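Local atomic coordinates of GH3 beta-N-acetylglucosaminidase (Paenibacillaceae, PDB entry 6K5J), a protein that hydrolyses the beta-glycosidic bonds of terminal N-acetylglucosamine units, as a family 3 glycoside hydrolase, probably acting on chitin oligosaccharides. Residues R51-A54 against Q58-K61; K61-L66 against L78-D83. All coordinates share one frame; numbering follows the deposited sequence.

Contact 1 of 2, residues R51-A54 against Q58-K61; sequences RNLA and QVAK
The side-chain amide of Gln58 reaches back from the first turn of helix 56-72 and bonds two backbone groups of the loop that leads into it. Its NE2 donates to Asn52 O at 2.8 Å, nearly straight at the hydrogen (164°); the acceptor lies close to the amide plane of Gln58, while the donor stands above the carbonyl plane of Asn52. Gln58 OE1 receives Ala54 N, also at 2.8 Å, from above its own carbonyl plane. A sharp bend at chi2 (-89°) brings the O and N of the amide round to the loop, and both are used. NE2 also donates to Leu28 O, and OE1 accepts Glu55 N. A leucine in place of Gln58 would probably leave Asn52 O, Ala54 N, Leu28 O and Glu55 N without this partner and the loop less firmly tied to the helix. The side chain of Asn52 bonds elsewhere, to Gly27, Phe25 and Phe49. Beyond the polar pair, Leu53 CD2 rests against both methyls of Val59, 3.6 Å from CG2, and Ala54 CB sits beside Gln58 OE1. This is a beta-to-alpha connection, between strand 45-47 and helix 56-72, in the TIM-barrel-type N-terminal domain of family 3.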
ATOM      1  N   ARG A  51      -2.112  13.788  -6.432  1.00 21.13           N
ATOM      2  CA  ARG A  51      -2.551  15.083  -6.956  1.00 19.25           C
ATOM      3  C   ARG A  51      -2.775  16.124  -5.862  1.00 20.33           C
ATOM      4  O   ARG A  51      -2.742  17.324  -6.154  1.00 18.56           O
ATOM      5  CB  ARG A  51      -3.844  14.915  -7.758  1.00 22.30           C
ATOM      6  CG  ARG A  51      -4.993  14.341  -6.900  1.00 21.16           C
ATOM      7  CD  ARG A  51      -6.268  14.022  -7.693  1.00 19.62           C
ATOM      8  NE  ARG A  51      -7.289  13.474  -6.793  1.00 21.87           N
ATOM      9  CZ  ARG A  51      -7.896  12.298  -6.946  1.00 22.62           C
ATOM     10  NH1 ARG A  51      -7.626  11.523  -7.992  1.00 22.40           N
ATOM     11  NH2 ARG A  51      -8.793  11.906  -6.043  1.00 17.71           N
ATOM     12  N   ASN A  52      -2.998  15.703  -4.616  1.00 20.77           N
ATOM     13  CA  ASN A  52      -3.190  16.634  -3.507  1.00 18.55           C
ATOM     14  C   ASN A  52      -1.917  16.911  -2.729  1.00 17.99           C
ATOM     15  O   ASN A  52      -1.961  17.685  -1.771  1.00 18.14           O
ATOM     16  CB  ASN A  52      -4.241  16.105  -2.517  1.00 17.40           C
ATOM     17  CG  ASN A  52      -5.506  15.629  -3.197  1.00 21.85           C
ATOM     18  OD1 ASN A  52      -5.796  14.423  -3.228  1.00 19.11           O
ATOM     19  ND2 ASN A  52      -6.282  16.574  -3.732  1.00 18.18           N
ATOM     20  N   LEU A  53      -0.795  16.280  -3.080  1.00 19.05           N
ATOM     21  CA  LEU A  53       0.353  16.200  -2.175  1.00 19.46           C
ATOM     22  C   LEU A  53       1.608  16.679  -2.901  1.00 21.42           C
ATOM     23  O   LEU A  53       2.267  15.905  -3.599  1.00 20.51           O
ATOM     24  CB  LEU A  53       0.520  14.769  -1.645  1.00 17.29           C
ATOM     25  CG  LEU A  53      -0.770  14.155  -1.069  1.00 19.12           C
ATOM     26  CD1 LEU A  53      -0.592  12.653  -0.798  1.00 19.73           C
ATOM     27  CD2 LEU A  53      -1.190  14.892   0.225  1.00 16.31           C
ATOM     28  N   ALA A  54       1.945  17.955  -2.724  1.00 20.03           N
ATOM     29  CA  ALA A  54       3.162  18.521  -3.295  1.00 21.24           C
ATOM     30  C   ALA A  54       4.305  18.584  -2.283  1.00 24.64           C
ATOM     31  O   ALA A  54       5.398  18.072  -2.554  1.00 21.83           O
ATOM     32  CB  ALA A  54       2.876  19.919  -3.873  1.00 22.51           C
ATOM     33  N   GLN A  58       2.385  22.569   2.214  1.00 20.26           N
ATOM     34  CA  GLN A  58       1.154  22.660   1.439  1.00 21.31           C
ATOM     35  C   GLN A  58       0.109  21.655   1.926  1.00 18.45           C
ATOM     36  O   GLN A  58      -1.088  21.978   1.989  1.00 18.87           O
ATOM     37  CB  GLN A  58       1.474  22.468  -0.054  1.00 20.12           C
ATOM     38  CG  GLN A  58       0.252  22.191  -0.938  1.00 18.80           C
ATOM     39  CD  GLN A  58      -0.049  20.696  -1.042  1.00 18.91           C
ATOM     40  OE1 GLN A  58       0.861  19.877  -1.056  1.00 19.57           O
ATOM     41  NE2 GLN A  58      -1.321  20.347  -1.098  1.00 17.76           N
ATOM     42  N   VAL A  59       0.533  20.435   2.279  1.00 17.79           N
ATOM     43  CA  VAL A  59      -0.422  19.423   2.732  1.00 17.35           C
ATOM     44  C   VAL A  59      -1.023  19.829   4.074  1.00 17.19           C
ATOM     45  O   VAL A  59      -2.240  19.754   4.278  1.00 18.63           O
ATOM     46  CB  VAL A  59       0.249  18.035   2.821  1.00 15.66           C
ATOM     47  CG1 VAL A  59      -0.771  16.978   3.288  1.00 18.43           C
ATOM     48  CG2 VAL A  59       0.838  17.632   1.463  1.00 18.29           C
ATOM     49  N   ALA A  60      -0.170  20.242   5.014  1.00 19.41           N
ATOM     50  CA  ALA A  60      -0.660  20.708   6.308  1.00 19.82           C
ATOM     51  C   ALA A  60      -1.640  21.863   6.141  1.00 19.99           C
ATOM     52  O   ALA A  60      -2.687  21.906   6.804  1.00 22.01           O
ATOM     53  CB  ALA A  60       0.522  21.119   7.193  1.00 18.42           C
ATOM     54  N   LYS A  61      -1.323  22.810   5.254  1.00 18.89           N
ATOM     55  CA  LYS A  61      -2.253  23.903   4.979  1.00 23.21           C
ATOM     56  C   LYS A  61      -3.571  23.382   4.426  1.00 21.55           C
ATOM     57  O   LYS A  61      -4.648  23.869   4.795  1.00 19.49           O
ATOM     58  CB  LYS A  61      -1.643  24.882   3.979  1.00 21.33           C
ATOM     59  CG  LYS A  61      -0.816  25.993   4.569  1.00 33.00           C
ATOM     60  CD  LYS A  61      -0.591  27.058   3.494  1.00 39.59           C
ATOM     61  CE  LYS A  61      -1.816  27.146   2.580  1.00 38.50           C
ATOM     62  NZ  LYS A  61      -1.980  28.480   1.915  1.00 48.15           N
TER

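Contact 2 of 2, residues K61-L66 against L78-D83. With NAG (2-acetamido-2-deoxy-beta-D-glucopyranose), chain B.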
ATOM      1  N   LYS A  61      -1.323  22.810   5.254  1.00 18.89           N
ATOM      2  CA  LYS A  61      -2.253  23.903   4.979  1.00 23.21           C
ATOM      3  C   LYS A  61      -3.571  23.382   4.426  1.00 21.55           C
ATOM      4  O   LYS A  61      -4.648  23.869   4.795  1.00 19.49           O
ATOM      5  CB  LYS A  61      -1.643  24.882   3.979  1.00 21.33           C
ATOM      6  CG  LYS A  61      -0.816  25.993   4.569  1.00 33.00           C
ATOM      7  CD  LYS A  61      -0.591  27.058   3.494  1.00 39.59           C
ATOM      8  CE  LYS A  61      -1.816  27.146   2.580  1.00 38.50           C
ATOM      9  NZ  LYS A  61      -1.980  28.480   1.915  1.00 48.15           N
ATOM     10  N   LEU A  62      -3.498  22.407   3.518  1.00 19.27           N
ATOM     11  CA  LEU A  62      -4.701  21.873   2.888  1.00 17.15           C
ATOM     12  C   LEU A  62      -5.585  21.152   3.900  1.00 20.33           C
ATOM     13  O   LEU A  62      -6.808  21.337   3.915  1.00 20.76           O
ATOM     14  CB  LEU A  62      -4.303  20.936   1.740  1.00 17.30           C
ATOM     15  CG  LEU A  62      -5.435  20.121   1.112  1.00 19.25           C
ATOM     16  CD1 LEU A  62      -6.460  21.041   0.466  1.00 18.94           C
ATOM     17  CD2 LEU A  62      -4.853  19.137   0.093  1.00 18.64           C
ATOM     18  N   SER A  63      -4.988  20.319   4.758  1.00 18.44           N
ATOM     19  CA  SER A  63      -5.779  19.647   5.783  1.00 19.85           C
ATOM     20  C   SER A  63      -6.445  20.651   6.711  1.00 18.69           C
ATOM     21  O   SER A  63      -7.622  20.501   7.056  1.00 18.02           O
ATOM     22  CB  SER A  63      -4.913  18.678   6.590  1.00 18.74           C
ATOM     23  OG  SER A  63      -4.368  17.654   5.769  1.00 19.50           O
ATOM     24  N   ALA A  64      -5.712  21.683   7.125  1.00 19.12           N
ATOM     25  CA  ALA A  64      -6.302  22.679   8.014  1.00 21.19           C
ATOM     26  C   ALA A  64      -7.419  23.445   7.315  1.00 23.26           C
ATOM     27  O   ALA A  64      -8.427  23.798   7.943  1.00 19.76           O
ATOM     28  CB  ALA A  64      -5.220  23.635   8.517  1.00 22.54           C
ATOM     29  N   GLU A  65      -7.252  23.712   6.012  1.00 20.85           N
ATOM     30  CA  GLU A  65      -8.288  24.389   5.238  1.00 21.01           C
ATOM     31  C   GLU A  65      -9.551  23.547   5.164  1.00 22.27           C
ATOM     32  O   GLU A  65     -10.659  24.055   5.373  1.00 20.29           O
ATOM     33  CB  GLU A  65      -7.785  24.711   3.823  1.00 23.09           C
ATOM     34  CG  GLU A  65      -8.824  25.472   2.973  1.00 25.70           C
ATOM     35  CD  GLU A  65      -8.406  25.684   1.521  1.00 30.99           C
ATOM     36  OE1 GLU A  65      -7.531  24.941   1.025  1.00 25.55           O
ATOM     37  OE2 GLU A  65      -8.964  26.599   0.867  1.00 29.46           O
ATOM     38  N   LEU A  66      -9.409  22.253   4.854  1.00 20.44           N
ATOM     39  CA  LEU A  66     -10.581  21.388   4.792  1.00 18.96           C
ATOM     40  C   LEU A  66     -11.308  21.348   6.133  1.00 21.49           C
ATOM     41  O   LEU A  66     -12.543  21.386   6.179  1.00 20.70           O
ATOM     42  CB  LEU A  66     -10.176  19.973   4.355  1.00 16.46           C
ATOM     43  CG  LEU A  66      -9.666  19.853   2.911  1.00 19.52           C
ATOM     44  CD1 LEU A  66      -9.002  18.487   2.659  1.00 19.64           C
ATOM     45  CD2 LEU A  66     -10.792  20.105   1.884  1.00 20.60           C
ATOM     46  N   LEU A  78     -13.550  16.272   9.973  1.00 20.26           N
ATOM     47  CA  LEU A  78     -13.341  15.277   8.924  1.00 18.60           C
ATOM     48  C   LEU A  78     -12.299  14.232   9.301  1.00 19.39           C
ATOM     49  O   LEU A  78     -11.266  14.546   9.901  1.00 20.65           O
ATOM     50  CB  LEU A  78     -12.881  15.961   7.637  1.00 22.41           C
ATOM     51  CG  LEU A  78     -13.834  16.953   6.978  1.00 21.03           C
ATOM     52  CD1 LEU A  78     -13.054  17.798   5.988  1.00 19.84           C
ATOM     53  CD2 LEU A  78     -14.949  16.190   6.279  1.00 20.69           C
ATOM     54  N   LEU A  79     -12.558  12.989   8.901  1.00 19.44           N
ATOM     55  CA  LEU A  79     -11.465  12.051   8.689  1.00 19.86           C
ATOM     56  C   LEU A  79     -10.733  12.416   7.399  1.00 21.30           C
ATOM     57  O   LEU A  79     -11.352  12.735   6.382  1.00 18.12           O
ATOM     58  CB  LEU A  79     -11.992  10.611   8.619  1.00 19.74           C
ATOM     59  CG  LEU A  79     -12.497  10.030   9.946  1.00 21.37           C
ATOM     60  CD1 LEU A  79     -13.344   8.774   9.701  1.00 20.23           C
ATOM     61  CD2 LEU A  79     -11.316   9.733  10.876  1.00 20.10           C
ATOM     62  N   ILE A  80      -9.404  12.372   7.441  1.00 19.17           N
ATOM     63  CA  ILE A  80      -8.570  12.663   6.284  1.00 20.05           C
ATOM     64  C   ILE A  80      -7.595  11.499   6.151  1.00 19.55           C
ATOM     65  O   ILE A  80      -6.745  11.289   7.028  1.00 15.94           O
ATOM     66  CB  ILE A  80      -7.842  14.008   6.420  1.00 19.44           C
ATOM     67  CG1 ILE A  80      -8.873  15.152   6.469  1.00 21.52           C
ATOM     68  CG2 ILE A  80      -6.876  14.235   5.258  1.00 16.44           C
ATOM     69  CD1 ILE A  80      -8.276  16.553   6.566  1.00 20.51           C
ATOM     70  N   SER A  81      -7.735  10.728   5.076  1.00 17.80           N
ATOM     71  CA  SER A  81      -7.008   9.479   4.901  1.00 18.17           C
ATOM     72  C   SER A  81      -6.116   9.536   3.660  1.00 17.00           C
ATOM     73  O   SER A  81      -6.082  10.538   2.938  1.00 18.10           O
ATOM     74  CB  SER A  81      -7.968   8.294   4.808  1.00 16.79           C
ATOM     75  OG  SER A  81      -7.255   7.075   5.059  1.00 20.36           O
ATOM     76  N   ILE A  82      -5.429   8.430   3.411  1.00 19.46           N
ATOM     77  CA  ILE A  82      -4.365   8.350   2.412  1.00 19.07           C
ATOM     78  C   ILE A  82      -3.945   6.891   2.315  1.00 18.84           C
ATOM     79  O   ILE A  82      -4.173   6.114   3.246  1.00 18.21           O
ATOM     80  CB  ILE A  82      -3.177   9.271   2.842  1.00 16.86           C
ATOM     81  CG1 ILE A  82      -2.138   9.420   1.724  1.00 17.81           C
ATOM     82  CG2 ILE A  82      -2.501   8.741   4.130  1.00 14.63           C
ATOM     83  CD1 ILE A  82      -1.074  10.465   2.032  1.00 17.89           C
ATOM     84  N   ASP A  83      -3.356   6.498   1.178  1.00 19.30           N
ATOM     85  CA  ASP A  83      -2.737   5.167   1.049  1.00 17.53           C
ATOM     86  C   ASP A  83      -1.224   5.282   1.229  1.00 21.74           C
ATOM     87  O   ASP A  83      -0.450   5.174   0.282  1.00 19.50           O
ATOM     88  CB  ASP A  83      -3.044   4.544  -0.311  1.00 18.59           C
ATOM     89  CG  ASP A  83      -4.504   4.330  -0.539  1.00 21.72           C
ATOM     90  OD1 ASP A  83      -5.153   3.713   0.338  1.00 20.99           O
ATOM     91  OD2 ASP A  83      -4.993   4.773  -1.602  1.00 23.73           O
TER
HETATM   92  C1  NAG B 601      -8.031   0.355  -3.871  1.00 22.67           C
HETATM   93  C2  NAG B 601      -6.960  -0.480  -3.122  1.00 21.34           C
HETATM   94  C3  NAG B 601      -6.883  -0.087  -1.636  1.00 20.23           C
HETATM   95  C4  NAG B 601      -6.805   1.423  -1.462  1.00 19.76           C
HETATM   96  C5  NAG B 601      -7.972   2.068  -2.190  1.00 22.04           C
HETATM   97  C6  NAG B 601      -8.000   3.577  -2.088  1.00 21.53           C
HETATM   98  C7  NAG B 601      -6.371  -2.828  -3.608  1.00 21.16           C
HETATM   99  C8  NAG B 601      -6.881  -4.243  -3.659  1.00 18.32           C
HETATM  100  N2  NAG B 601      -7.263  -1.899  -3.251  1.00 18.72           N
HETATM  101  O1  NAG B 601      -7.846   0.168  -5.233  1.00 27.90           O
HETATM  102  O3  NAG B 601      -5.744  -0.694  -1.032  1.00 18.61           O
HETATM  103  O4  NAG B 601      -6.854   1.763  -0.081  1.00 18.22           O
HETATM  104  O5  NAG B 601      -7.861   1.748  -3.580  1.00 20.51           O
HETATM  105  O6  NAG B 601      -6.943   4.168  -2.835  1.00 21.88           O
HETATM  106  O7  NAG B 601      -5.200  -2.547  -3.857  1.00 20.36           O
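Leu78 meets Leu66 just before strand 79-81 begins: its CD1 lies 3.6 Å from Leu66 O and 4.0 Å from Leu66 CB, so one methyl packs on both the backbone and the root of the side chain. Leu78 O is bonded by Gln67 NE2, from the residue that follows Leu66 on the same helix. At Ile80 the chain again faces the helix. With chi2 extended (-178°), the side chain reaches out to its terminal methyl, and Ile80 CD1 is the tip that touches, 4.0 Å from Ser63 CB and 4.4 Å from Leu66 CD1. The hydroxyl of Ser63 is close by, yet its main polar bonding is with Tyr48 OH and Leu128 O. Ser81 and Ile82 lead on to Asp83, where the carboxylate faces the sugar with both oxygens: NAG O4 donates to Asp83 OD1 at 2.6 Å, and NAG O6 approaches Asp83 OD2 at 2.4 Å, too short to be taken at face value. Arg91 forms a salt bridge to OD2. No hydrogen bond links 61-66 with 78-83 themselves, and between these two segments of a beta-alpha-beta crossover the contact is mainly apolar, made by terminal methyls. The chemistry is thus divided along 78-83: apolar packing on the helix at Leu78 and Ile80, and a charged group turned to the sugar at Asp83, beyond the strand.

Overall arrangement
Contact 1 and contact 2 are successive steps of one beta-alpha-beta unit, sharing Lys61 and helix 56-72, with centres about 9 Å apart. Contact 1 fixes the loop entering the helix; contact 2 sets the helix on the next strand. They also touch directly: Leu53 CD1 meets Ile82 CD1 at 3.6 Å, and Asn52 O lies 3.7 Å from Leu62 CD2. Leu53 additionally packs on Arg91, the salt-bridge partner of Asp83, so the loop of contact 1 reaches the second shell of the sugar site through Arg91 and Ile82. The side chain of Asn52 remains about 10 Å from the NAG, which Arg152, Lys182, His183 and Asp268 also bind.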